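Local coordinates for hemolysin activator protein CdiB (Acinetobacter baumannii ACICU, PDB 6WIL), which probably secretes its partner toxin across the outer membrane as the transporter half of a contact-dependent growth inhibition system, at residues 56-64 with 80-91; 117-125 with 134-142. All blocks are in the same frame, centred on the assembly; numbering follows the deposited sequence.

How the contacts relate
Both contacts lie in the first POTRA domain, to one side of the 16-stranded barrel. After the N-terminal helix 8-27 the chain lays down strand 59-62. Contact 1 closes when helix 77-85 and the turn after it fold back onto that strand. The chain then runs through helix 97-113, and contact 2 opens with strand 120-123, which pairs with strand 132-149 in a hairpin. The two loops follow one another in series and do not cross. The centres of contact 1 and contact 2 are about 16 Å apart. The common sheet joins them: strand 59-62 runs parallel to strand 132-149, and Ile63 of contact 1 meets Leu135 and Ser136 of contact 2.

Contact 1 of 2, residues 56-64 with 80-91; sequences TVKEISLIP and IKAIKKHPQNIL
Val57 opens the contact by laying its CG2 methyl against the backbone of the other segment, with CG2 3.4 Å from Ile90 O. One residue on, the Lys58 backbone receives the end of Leu91: Leu91 CD1 rests 3.5 Å from Lys58 O. The Lys58 side chain leads off the other way and forms a salt bridge with Glu59.

Ile60 is the centre of the contact and buries the most surface. Its CG1 lies anti to the carbonyl carbon (chi1 -49°), and its branches divide the neighbours. CG2 meets Ile80 CD1 at 3.9 Å. CD1 reaches between Ile83 and Ile90, 4.0 Å from Ile83 CG2, and the Ile83 side chain lies roughly perpendicular to that of Ile60. Leu91 CD1 lies along Ile60 CG1, the two side chains running antiparallel. At the exposed margin, Lys84 is extended beyond CG, and its CE comes 3.4 Å from Ile60 O. Its NZ donates to a water at 2.9 Å, and this water also takes a weak bond from Ile60 N.

Ser61 adds its backbone to the surface under Ile80 CD1. Leu62 then closes the apolar row with CB 3.9 Å from Ile80 CG1.

The contact is mainly apolar. This is helix-on-sheet packing in a POTRA domain, with strand and helix axes 9.1 Å apart and nearly antiparallel (162°). Helix 97-113 continues the core beyond Ile83 and Ile90, helix 70-74 touches Leu62, and strand 132-149 pairs alongside strand 59-62.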
ATOM      1  N   THR A  56      11.209  14.961  48.966  1.00 46.72           N
ATOM      2  CA  THR A  56       9.784  14.910  48.666  1.00 48.97           C
ATOM      3  C   THR A  56       9.501  15.860  47.512  1.00 49.57           C
ATOM      4  O   THR A  56       9.674  17.075  47.646  1.00 43.74           O
ATOM      5  CB  THR A  56       8.966  15.288  49.898  1.00 51.97           C
ATOM      6  OG1 THR A  56       9.178  14.316  50.931  1.00 48.17           O
ATOM      7  CG2 THR A  56       7.484  15.354  49.556  1.00 44.19           C
ATOM      8  N   VAL A  57       9.079  15.320  46.375  1.00 51.56           N
ATOM      9  CA  VAL A  57       8.773  16.170  45.233  1.00 50.02           C
ATOM     10  C   VAL A  57       7.336  16.659  45.360  1.00 41.99           C
ATOM     11  O   VAL A  57       6.417  15.877  45.629  1.00 45.33           O
ATOM     12  CB  VAL A  57       9.026  15.431  43.905  1.00 51.04           C
ATOM     13  CG1 VAL A  57      10.405  14.794  43.916  1.00 46.95           C
ATOM     14  CG2 VAL A  57       7.962  14.382  43.617  1.00 66.84           C
ATOM     15  N   LYS A  58       7.146  17.965  45.231  1.00 48.77           N
ATOM     16  CA  LYS A  58       5.814  18.536  45.255  1.00 47.62           C
ATOM     17  C   LYS A  58       5.425  19.188  43.940  1.00 57.69           C
ATOM     18  O   LYS A  58       4.253  19.544  43.770  1.00 61.05           O
ATOM     19  CB  LYS A  58       5.682  19.559  46.396  1.00 41.78           C
ATOM     20  CG  LYS A  58       6.446  20.851  46.198  1.00 56.98           C
ATOM     21  CD  LYS A  58       6.507  21.625  47.509  1.00 69.61           C
ATOM     22  CE  LYS A  58       7.166  22.988  47.345  1.00 80.27           C
ATOM     23  NZ  LYS A  58       6.264  23.997  46.720  1.00 89.48           N
ATOM     24  N   GLU A  59       6.364  19.349  43.008  1.00 50.10           N
ATOM     25  CA  GLU A  59       6.083  19.911  41.694  1.00 54.39           C
ATOM     26  C   GLU A  59       6.977  19.228  40.671  1.00 57.93           C
ATOM     27  O   GLU A  59       8.194  19.152  40.866  1.00 53.81           O
ATOM     28  CB  GLU A  59       6.323  21.429  41.661  1.00 42.20           C
ATOM     29  CG  GLU A  59       5.694  22.207  42.808  1.00 67.24           C
ATOM     30  CD  GLU A  59       5.668  23.702  42.568  1.00 90.01           C
ATOM     31  OE1 GLU A  59       6.202  24.153  41.532  1.00 83.17           O
ATOM     32  OE2 GLU A  59       5.102  24.425  43.417  1.00 97.14           O
ATOM     33  N   ILE A  60       6.377  18.733  39.593  1.00 52.29           N
ATOM     34  CA  ILE A  60       7.115  18.245  38.433  1.00 47.74           C
ATOM     35  C   ILE A  60       6.817  19.191  37.282  1.00 47.48           C
ATOM     36  O   ILE A  60       5.654  19.360  36.893  1.00 58.09           O
ATOM     37  CB  ILE A  60       6.742  16.802  38.072  1.00 49.83           C
ATOM     38  CG1 ILE A  60       6.789  15.918  39.318  1.00 48.41           C
ATOM     39  CG2 ILE A  60       7.693  16.271  37.003  1.00 39.34           C
ATOM     40  CD1 ILE A  60       6.033  14.612  39.168  1.00 56.75           C
ATOM     41  N   SER A  61       7.858  19.819  36.743  1.00 46.29           N
ATOM     42  CA  SER A  61       7.678  20.851  35.737  1.00 46.89           C
ATOM     43  C   SER A  61       8.702  20.674  34.628  1.00 48.93           C
ATOM     44  O   SER A  61       9.758  20.065  34.816  1.00 47.23           O
ATOM     45  CB  SER A  61       7.806  22.256  36.342  1.00 42.30           C
ATOM     46  OG  SER A  61       7.171  22.332  37.607  1.00 58.39           O
ATOM     47  N   LEU A  62       8.364  21.208  33.458  1.00 54.77           N
ATOM     48  CA  LEU A  62       9.307  21.365  32.362  1.00 50.25           C
ATOM     49  C   LEU A  62       9.755  22.820  32.332  1.00 55.79           C
ATOM     50  O   LEU A  62       8.918  23.729  32.289  1.00 51.45           O
ATOM     51  CB  LEU A  62       8.683  20.962  31.026  1.00 53.64           C
ATOM     52  CG  LEU A  62       9.658  20.875  29.848  1.00 65.47           C
ATOM     53  CD1 LEU A  62      10.686  19.774  30.084  1.00 48.80           C
ATOM     54  CD2 LEU A  62       8.921  20.660  28.532  1.00 57.78           C
ATOM     55  N   ILE A  63      11.064  23.034  32.372  1.00 43.85           N
ATOM     56  CA  ILE A  63      11.652  24.351  32.588  1.00 58.57           C
ATOM     57  C   ILE A  63      12.495  24.697  31.374  1.00 60.38           C
ATOM     58  O   ILE A  63      13.332  23.889  30.961  1.00 47.47           O
ATOM     59  CB  ILE A  63      12.506  24.408  33.869  1.00 51.29           C
ATOM     60  CG1 ILE A  63      11.627  24.169  35.095  1.00 57.37           C
ATOM     61  CG2 ILE A  63      13.223  25.742  33.980  1.00 58.58           C
ATOM     62  CD1 ILE A  63      10.502  25.166  35.236  1.00 64.91           C
ATOM     63  N   PRO A  64      12.321  25.875  30.775  1.00 60.93           N
ATOM     64  CA  PRO A  64      13.106  26.225  29.587  1.00 66.10           C
ATOM     65  C   PRO A  64      14.591  26.320  29.896  1.00 60.68           C
ATOM     66  O   PRO A  64      14.999  26.757  30.975  1.00 66.14           O
ATOM     67  CB  PRO A  64      12.536  27.588  29.175  1.00 64.23           C
ATOM     68  CG  PRO A  64      11.186  27.658  29.811  1.00 75.67           C
ATOM     69  CD  PRO A  64      11.302  26.890  31.090  1.00 65.52           C
ATOM     70  N   ILE A  80       6.032  15.456  30.538  1.00 40.52           N
ATOM     71  CA  ILE A  80       5.558  15.633  31.907  1.00 43.08           C
ATOM     72  C   ILE A  80       4.204  14.956  32.091  1.00 55.03           C
ATOM     73  O   ILE A  80       3.922  14.382  33.151  1.00 45.74           O
ATOM     74  CB  ILE A  80       5.503  17.129  32.267  1.00 43.22           C
ATOM     75  CG1 ILE A  80       6.901  17.743  32.200  1.00 51.35           C
ATOM     76  CG2 ILE A  80       4.910  17.330  33.655  1.00 51.38           C
ATOM     77  CD1 ILE A  80       7.882  17.117  33.164  1.00 42.44           C
ATOM     78  N   LYS A  81       3.351  15.011  31.062  1.00 53.36           N
ATOM     79  CA  LYS A  81       2.075  14.303  31.102  1.00 46.88           C
ATOM     80  C   LYS A  81       2.273  12.827  31.427  1.00 53.17           C
ATOM     81  O   LYS A  81       1.588  12.271  32.292  1.00 37.00           O
ATOM     82  CB  LYS A  81       1.348  14.449  29.765  1.00 54.69           C
ATOM     83  CG  LYS A  81       0.279  15.522  29.711  1.00 57.86           C
ATOM     84  CD  LYS A  81      -0.706  15.204  28.593  1.00 79.15           C
ATOM     85  CE  LYS A  81      -0.916  16.382  27.661  1.00 86.66           C
ATOM     86  NZ  LYS A  81      -1.177  15.923  26.267  1.00 90.17           N
ATOM     87  N   ALA A  82       3.215  12.177  30.737  1.00 42.05           N
ATOM     88  CA  ALA A  82       3.437  10.754  30.962  1.00 40.97           C
ATOM     89  C   ALA A  82       3.961  10.489  32.367  1.00 51.33           C
ATOM     90  O   ALA A  82       3.588   9.490  32.992  1.00 52.99           O
ATOM     91  CB  ALA A  82       4.396  10.196  29.911  1.00 27.95           C
ATOM     92  N   ILE A  83       4.820  11.374  32.882  1.00 41.48           N
ATOM     93  CA  ILE A  83       5.338  11.208  34.240  1.00 48.33           C
ATOM     94  C   ILE A  83       4.198  11.248  35.249  1.00 39.02           C
ATOM     95  O   ILE A  83       4.032  10.333  36.064  1.00 50.13           O
ATOM     96  CB  ILE A  83       6.393  12.284  34.553  1.00 36.45           C
ATOM     97  CG1 ILE A  83       7.624  12.118  33.659  1.00 37.47           C
ATOM     98  CG2 ILE A  83       6.785  12.224  36.026  1.00 37.40           C
ATOM     99  CD1 ILE A  83       8.349  10.813  33.861  1.00 46.43           C
ATOM    100  N   LYS A  84       3.392  12.313  35.202  1.00 35.46           N
ATOM    101  CA  LYS A  84       2.279  12.471  36.129  1.00 41.73           C
ATOM    102  C   LYS A  84       1.195  11.417  35.932  1.00 44.48           C
ATOM    103  O   LYS A  84       0.411  11.176  36.856  1.00 51.81           O
ATOM    104  CB  LYS A  84       1.682  13.870  35.983  1.00 37.59           C
ATOM    105  CG  LYS A  84       2.607  14.978  36.456  1.00 46.04           C
ATOM    106  CD  LYS A  84       1.956  16.346  36.343  1.00 55.37           C
ATOM    107  CE  LYS A  84       2.839  17.420  36.961  1.00 56.01           C
ATOM    108  NZ  LYS A  84       2.248  18.775  36.800  1.00 74.93           N
ATOM    109  N   LYS A  85       1.134  10.786  34.760  1.00 41.62           N
ATOM    110  CA  LYS A  85       0.129   9.765  34.495  1.00 54.62           C
ATOM    111  C   LYS A  85       0.531   8.400  35.038  1.00 44.87           C
ATOM    112  O   LYS A  85      -0.335   7.534  35.204  1.00 49.39           O
ATOM    113  CB  LYS A  85      -0.131   9.681  32.983  1.00 50.31           C
ATOM    114  CG  LYS A  85      -1.231   8.720  32.539  1.00 61.24           C
ATOM    115  CD  LYS A  85      -2.619   9.197  32.943  1.00 76.90           C
ATOM    116  CE  LYS A  85      -3.693   8.417  32.196  1.00 79.96           C
ATOM    117  NZ  LYS A  85      -3.520   8.549  30.720  1.00 68.84           N
ATOM    118  N   HIS A  86       1.811   8.200  35.333  1.00 27.60           N
ATOM    119  CA  HIS A  86       2.290   6.891  35.756  1.00 50.01           C
ATOM    120  C   HIS A  86       1.557   6.451  37.021  1.00 53.89           C
ATOM    121  O   HIS A  86       1.432   7.242  37.966  1.00 38.24           O
ATOM    122  CB  HIS A  86       3.798   6.930  35.999  1.00 42.71           C
ATOM    123  CG  HIS A  86       4.410   5.583  36.225  1.00 46.50           C
ATOM    124  ND1 HIS A  86       4.343   4.929  37.436  1.00 52.75           N
ATOM    125  CD2 HIS A  86       5.105   4.767  35.396  1.00 50.98           C
ATOM    126  CE1 HIS A  86       4.965   3.767  37.344  1.00 50.76           C
ATOM    127  NE2 HIS A  86       5.439   3.646  36.117  1.00 52.32           N
ATOM    128  N   PRO A  87       1.063   5.210  37.082  1.00 47.43           N
ATOM    129  CA  PRO A  87       0.209   4.802  38.207  1.00 51.03           C
ATOM    130  C   PRO A  87       0.916   4.752  39.554  1.00 55.66           C
ATOM    131  O   PRO A  87       0.264   4.455  40.561  1.00 52.46           O
ATOM    132  CB  PRO A  87      -0.273   3.404  37.788  1.00 34.33           C
ATOM    133  CG  PRO A  87       0.792   2.906  36.869  1.00 50.81           C
ATOM    134  CD  PRO A  87       1.278   4.115  36.120  1.00 47.82           C
ATOM    135  N   GLN A  88       2.215   5.036  39.625  1.00 57.47           N
ATOM    136  CA  GLN A  88       2.890   5.084  40.913  1.00 39.66           C
ATOM    137  C   GLN A  88       2.783   6.445  41.583  1.00 41.11           C
ATOM    138  O   GLN A  88       3.255   6.597  42.713  1.00 43.21           O
ATOM    139  CB  GLN A  88       4.361   4.691  40.761  1.00 53.44           C
ATOM    140  CG  GLN A  88       4.909   3.914  41.945  1.00 54.28           C
ATOM    141  CD  GLN A  88       6.312   3.416  41.696  1.00 70.34           C
ATOM    142  OE1 GLN A  88       6.870   3.624  40.620  1.00 70.10           O
ATOM    143  NE2 GLN A  88       6.893   2.754  42.689  1.00 56.26           N
ATOM    144  N   ASN A  89       2.177   7.430  40.914  1.00 33.77           N
ATOM    145  CA  ASN A  89       1.876   8.736  41.504  1.00 39.00           C
ATOM    146  C   ASN A  89       3.129   9.401  42.069  1.00 52.25           C
ATOM    147  O   ASN A  89       3.226   9.670  43.269  1.00 52.36           O
ATOM    148  CB  ASN A  89       0.788   8.612  42.574  1.00 48.94           C
ATOM    149  CG  ASN A  89      -0.475   7.958  42.047  1.00 60.43           C
ATOM    150  OD1 ASN A  89      -0.766   8.018  40.852  1.00 52.58           O
ATOM    151  ND2 ASN A  89      -1.227   7.318  42.937  1.00 46.50           N
ATOM    152  N   ILE A  90       4.088   9.672  41.179  1.00 42.41           N
ATOM    153  CA  ILE A  90       5.393  10.230  41.525  1.00 39.61           C
ATOM    154  C   ILE A  90       5.230  11.427  42.451  1.00 49.26           C
ATOM    155  O   ILE A  90       5.975  11.580  43.425  1.00 42.82           O
ATOM    156  CB  ILE A  90       6.172  10.639  40.263  1.00 44.58           C
ATOM    157  CG1 ILE A  90       6.169   9.513  39.231  1.00 43.56           C
ATOM    158  CG2 ILE A  90       7.591  11.034  40.626  1.00 44.07           C
ATOM    159  CD1 ILE A  90       6.987   8.314  39.631  1.00 52.06           C
ATOM    160  N   LEU A  91       4.251  12.278  42.149  1.00 37.52           N
ATOM    161  CA  LEU A  91       4.005  13.482  42.931  1.00 38.49           C
ATOM    162  C   LEU A  91       3.778  13.145  44.400  1.00 48.78           C
ATOM    163  O   LEU A  91       2.918  12.330  44.739  1.00 52.62           O
ATOM    164  CB  LEU A  91       2.791  14.212  42.357  1.00 41.65           C
ATOM    165  CG  LEU A  91       2.707  15.723  42.545  1.00 66.23           C
ATOM    166  CD1 LEU A  91       4.079  16.344  42.354  1.00 61.19           C
ATOM    167  CD2 LEU A  91       1.720  16.303  41.547  1.00 45.99           C
TER
HETATM  168  O   HOH W   1       3.178  19.735  39.322  1.00 60.04           O

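Contact 2 of 2, residues 117-125 with 134-142; sequences ITSQIVVSP and NLSIQIGRL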
ATOM      1  N   ILE A 117      14.893  11.358  18.467  1.00 38.65           N
ATOM      2  CA  ILE A 117      16.032  10.486  18.739  1.00 38.63           C
ATOM      3  C   ILE A 117      17.310  11.244  19.077  1.00 47.44           C
ATOM      4  O   ILE A 117      18.252  10.638  19.601  1.00 46.39           O
ATOM      5  CB  ILE A 117      16.298   9.559  17.541  1.00 40.77           C
ATOM      6  CG1 ILE A 117      16.274  10.366  16.240  1.00 29.94           C
ATOM      7  CG2 ILE A 117      15.286   8.420  17.508  1.00 39.42           C
ATOM      8  CD1 ILE A 117      16.672   9.573  15.021  1.00 51.66           C
ATOM      9  N   THR A 118      17.385  12.542  18.783  1.00 38.01           N
ATOM     10  CA  THR A 118      18.568  13.336  19.092  1.00 50.46           C
ATOM     11  C   THR A 118      18.317  14.340  20.208  1.00 43.73           C
ATOM     12  O   THR A 118      19.175  15.188  20.472  1.00 41.83           O
ATOM     13  CB  THR A 118      19.076  14.062  17.844  1.00 45.50           C
ATOM     14  OG1 THR A 118      18.096  15.016  17.412  1.00 35.30           O
ATOM     15  CG2 THR A 118      19.347  13.070  16.727  1.00 31.45           C
ATOM     16  N   SER A 119      17.159  14.278  20.852  1.00 34.98           N
ATOM     17  CA  SER A 119      16.864  15.099  22.012  1.00 42.48           C
ATOM     18  C   SER A 119      17.140  14.310  23.287  1.00 45.83           C
ATOM     19  O   SER A 119      17.201  13.078  23.282  1.00 48.12           O
ATOM     20  CB  SER A 119      15.413  15.584  21.979  1.00 38.00           C
ATOM     21  OG  SER A 119      15.250  16.607  21.013  1.00 48.66           O
ATOM     22  N   GLN A 120      17.325  15.039  24.388  1.00 43.20           N
ATOM     23  CA  GLN A 120      17.727  14.430  25.651  1.00 49.92           C
ATOM     24  C   GLN A 120      17.050  15.136  26.814  1.00 46.02           C
ATOM     25  O   GLN A 120      17.082  16.367  26.903  1.00 45.00           O
ATOM     26  CB  GLN A 120      19.250  14.476  25.829  1.00 45.38           C
ATOM     27  CG  GLN A 120      19.746  13.872  27.135  1.00 60.42           C
ATOM     28  CD  GLN A 120      19.583  12.363  27.187  1.00 67.41           C
ATOM     29  OE1 GLN A 120      20.038  11.645  26.295  1.00 56.09           O
ATOM     30  NE2 GLN A 120      18.930  11.874  28.237  1.00 64.74           N
ATOM     31  N   ILE A 121      16.441  14.354  27.697  1.00 45.50           N
ATOM     32  CA  ILE A 121      15.881  14.882  28.935  1.00 47.59           C
ATOM     33  C   ILE A 121      17.013  15.085  29.931  1.00 45.17           C
ATOM     34  O   ILE A 121      17.789  14.162  30.206  1.00 50.49           O
ATOM     35  CB  ILE A 121      14.809  13.934  29.499  1.00 48.46           C
ATOM     36  CG1 ILE A 121      13.635  13.805  28.526  1.00 48.05           C
ATOM     37  CG2 ILE A 121      14.315  14.426  30.850  1.00 37.00           C
ATOM     38  CD1 ILE A 121      12.842  15.084  28.358  1.00 37.96           C
ATOM     39  N   VAL A 122      17.122  16.298  30.465  1.00 46.84           N
ATOM     40  CA  VAL A 122      18.070  16.585  31.532  1.00 58.12           C
ATOM     41  C   VAL A 122      17.294  17.080  32.743  1.00 46.11           C
ATOM     42  O   VAL A 122      16.124  17.465  32.653  1.00 37.49           O
ATOM     43  CB  VAL A 122      19.144  17.612  31.114  1.00 42.85           C
ATOM     44  CG1 VAL A 122      19.949  17.085  29.939  1.00 48.25           C
ATOM     45  CG2 VAL A 122      18.503  18.943  30.776  1.00 45.55           C
ATOM     46  N   VAL A 123      17.961  17.059  33.890  1.00 52.40           N
ATOM     47  CA  VAL A 123      17.372  17.491  35.149  1.00 55.13           C
ATOM     48  C   VAL A 123      18.124  18.720  35.637  1.00 53.11           C
ATOM     49  O   VAL A 123      19.353  18.794  35.521  1.00 58.92           O
ATOM     50  CB  VAL A 123      17.394  16.361  36.201  1.00 49.51           C
ATOM     51  CG1 VAL A 123      18.778  15.739  36.294  1.00 56.59           C
ATOM     52  CG2 VAL A 123      16.938  16.878  37.560  1.00 42.06           C
ATOM     53  N   SER A 124      17.380  19.696  36.153  1.00 58.11           N
ATOM     54  CA  SER A 124      17.951  20.866  36.807  1.00 62.53           C
ATOM     55  C   SER A 124      17.835  20.689  38.318  1.00 44.96           C
ATOM     56  O   SER A 124      16.903  21.221  38.937  1.00 50.42           O
ATOM     57  CB  SER A 124      17.237  22.136  36.344  1.00 60.22           C
ATOM     58  OG  SER A 124      16.952  22.077  34.956  1.00 73.99           O
ATOM     59  N   PRO A 125      18.767  19.966  38.949  1.00 47.52           N
ATOM     60  CA  PRO A 125      18.534  19.478  40.317  1.00 51.51           C
ATOM     61  C   PRO A 125      18.595  20.551  41.393  1.00 46.62           C
ATOM     62  O   PRO A 125      18.318  20.239  42.556  1.00 47.69           O
ATOM     63  CB  PRO A 125      19.661  18.445  40.518  1.00 49.45           C
ATOM     64  CG  PRO A 125      20.346  18.306  39.166  1.00 50.70           C
ATOM     65  CD  PRO A 125      20.103  19.595  38.464  1.00 48.59           C
ATOM     66  N   ASN A 134      12.450  19.664  38.467  1.00 43.06           N
ATOM     67  CA  ASN A 134      12.414  20.492  37.270  1.00 49.66           C
ATOM     68  C   ASN A 134      13.182  19.787  36.160  1.00 50.94           C
ATOM     69  O   ASN A 134      14.406  19.633  36.240  1.00 50.75           O
ATOM     70  CB  ASN A 134      12.983  21.880  37.553  1.00 54.99           C
ATOM     71  CG  ASN A 134      12.018  22.747  38.335  1.00 46.85           C
ATOM     72  OD1 ASN A 134      10.822  22.461  38.394  1.00 60.98           O
ATOM     73  ND2 ASN A 134      12.526  23.818  38.926  1.00 55.98           N
ATOM     74  N   LEU A 135      12.459  19.360  35.132  1.00 64.02           N
ATOM     75  CA  LEU A 135      13.047  18.697  33.982  1.00 51.91           C
ATOM     76  C   LEU A 135      13.284  19.700  32.863  1.00 48.71           C
ATOM     77  O   LEU A 135      12.585  20.711  32.748  1.00 37.74           O
ATOM     78  CB  LEU A 135      12.150  17.570  33.477  1.00 45.22           C
ATOM     79  CG  LEU A 135      12.061  16.337  34.372  1.00 50.83           C
ATOM     80  CD1 LEU A 135      11.217  15.275  33.696  1.00 43.95           C
ATOM     81  CD2 LEU A 135      13.451  15.810  34.684  1.00 48.26           C
ATOM     82  N   SER A 136      14.286  19.414  32.042  1.00 39.26           N
ATOM     83  CA  SER A 136      14.560  20.234  30.875  1.00 57.18           C
ATOM     84  C   SER A 136      14.844  19.337  29.687  1.00 48.27           C
ATOM     85  O   SER A 136      15.180  18.162  29.837  1.00 42.17           O
ATOM     86  CB  SER A 136      15.741  21.177  31.093  1.00 43.49           C
ATOM     87  OG  SER A 136      15.308  22.359  31.724  1.00 53.41           O
ATOM     88  N   ILE A 137      14.734  19.910  28.495  1.00 47.71           N
ATOM     89  CA  ILE A 137      14.909  19.150  27.265  1.00 45.90           C
ATOM     90  C   ILE A 137      16.022  19.781  26.439  1.00 44.67           C
ATOM     91  O   ILE A 137      15.961  20.966  26.085  1.00 42.03           O
ATOM     92  CB  ILE A 137      13.604  19.045  26.458  1.00 50.90           C
ATOM     93  CG1 ILE A 137      13.850  18.237  25.181  1.00 52.36           C
ATOM     94  CG2 ILE A 137      13.041  20.418  26.125  1.00 50.43           C
ATOM     95  CD1 ILE A 137      12.611  17.720  24.522  1.00 72.92           C
ATOM     96  N   GLN A 138      17.038  18.986  26.136  1.00 39.75           N
ATOM     97  CA  GLN A 138      18.047  19.374  25.156  1.00 49.74           C
ATOM     98  C   GLN A 138      17.487  19.079  23.774  1.00 52.62           C
ATOM     99  O   GLN A 138      17.593  17.966  23.258  1.00 47.27           O
ATOM    100  CB  GLN A 138      19.352  18.634  25.400  1.00 40.97           C
ATOM    101  CG  GLN A 138      20.290  19.366  26.327  1.00 49.11           C
ATOM    102  CD  GLN A 138      21.312  18.444  26.951  1.00 65.81           C
ATOM    103  OE1 GLN A 138      21.360  17.253  26.641  1.00 56.68           O
ATOM    104  NE2 GLN A 138      22.129  18.985  27.847  1.00 65.22           N
ATOM    105  N   ILE A 139      16.883  20.098  23.168  1.00 50.95           N
ATOM    106  CA  ILE A 139      16.222  19.943  21.877  1.00 52.37           C
ATOM    107  C   ILE A 139      17.291  19.766  20.801  1.00 56.34           C
ATOM    108  O   ILE A 139      18.048  20.693  20.503  1.00 64.07           O
ATOM    109  CB  ILE A 139      15.312  21.134  21.571  1.00 62.57           C
ATOM    110  CG1 ILE A 139      14.294  21.314  22.702  1.00 46.67           C
ATOM    111  CG2 ILE A 139      14.619  20.937  20.235  1.00 65.15           C
ATOM    112  CD1 ILE A 139      13.116  22.191  22.335  1.00 56.05           C
ATOM    113  N   GLY A 140      17.355  18.567  20.223  1.00 47.23           N
ATOM    114  CA  GLY A 140      18.281  18.285  19.143  1.00 54.78           C
ATOM    115  C   GLY A 140      17.704  18.657  17.792  1.00 56.98           C
ATOM    116  O   GLY A 140      16.625  18.183  17.417  1.00 46.29           O
ATOM    117  N   ARG A 141      18.413  19.501  17.051  1.00 46.37           N
ATOM    118  CA  ARG A 141      17.908  20.066  15.812  1.00 53.73           C
ATOM    119  C   ARG A 141      18.789  19.656  14.639  1.00 47.59           C
ATOM    120  O   ARG A 141      19.869  19.083  14.800  1.00 46.30           O
ATOM    121  CB  ARG A 141      17.827  21.594  15.896  1.00 51.25           C
ATOM    122  CG  ARG A 141      17.046  22.103  17.089  1.00 51.24           C
ATOM    123  CD  ARG A 141      16.943  23.616  17.061  1.00 49.16           C
ATOM    124  NE  ARG A 141      15.583  24.059  16.782  1.00 61.93           N
ATOM    125  CZ  ARG A 141      14.725  24.456  17.714  1.00 71.84           C
ATOM    126  NH1 ARG A 141      15.094  24.476  18.989  1.00 65.36           N
ATOM    127  NH2 ARG A 141      13.503  24.842  17.372  1.00 61.99           N
ATOM    128  N   LEU A 142      18.297  19.962  13.443  1.00 57.46           N
ATOM    129  CA  LEU A 142      18.998  19.661  12.205  1.00 50.93           C
ATOM    130  C   LEU A 142      19.807  20.873  11.774  1.00 51.85           C
ATOM    131  O   LEU A 142      19.270  21.978  11.686  1.00 52.00           O
ATOM    132  CB  LEU A 142      18.000  19.272  11.114  1.00 45.37           C
ATOM    133  CG  LEU A 142      18.563  18.855   9.756  1.00 51.78           C
ATOM    134  CD1 LEU A 142      19.354  17.563   9.881  1.00 51.11           C
ATOM    135  CD2 LEU A 142      17.444  18.707   8.738  1.00 48.44           C
TER
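Ser119 and Gly140 mark the tight end of this contact. Gly140 N donates to Ser119 OG at 3.0 Å, nearly straight (169°). OG sits beside the backbone N of Ser119 (chi1 -74°), which brings it there. Gly140 CA lies 3.5 Å from Thr118 O in a CA-H...O contact.

From there the backbones pair regularly. Gln120 with Gln138 and Val122 with Ser136 are hydrogen-bonded pairs, and Ser136 N reaches Val122 O at 2.7 Å. Ser124 N adds a bond to Asn134 O. The result is an antiparallel beta hairpin in the sheet of the first POTRA domain; strand 132-149 runs on to pair with strand 204-213. Ile121, Val123, Leu135 and Ile137 share the face turned to the helices, where Ile121 CG2 lies 4.2 Å from Leu135 CD2. Helix 97-113 touches Ile121 and Ile137, and Ile80 touches Leu135.

The other face is more polar and more open to solvent, at Gln138 above all. Gln120 and Gln138 run side by side with their amide planes 80° apart. Val122 CG1 presses on the Gln138 amide, 3.6 Å from CD. The Gln120 amide turns back, NE2 donating to Ile121 O at 3.2 Å. Ser136 OG bonds to Ile63 O.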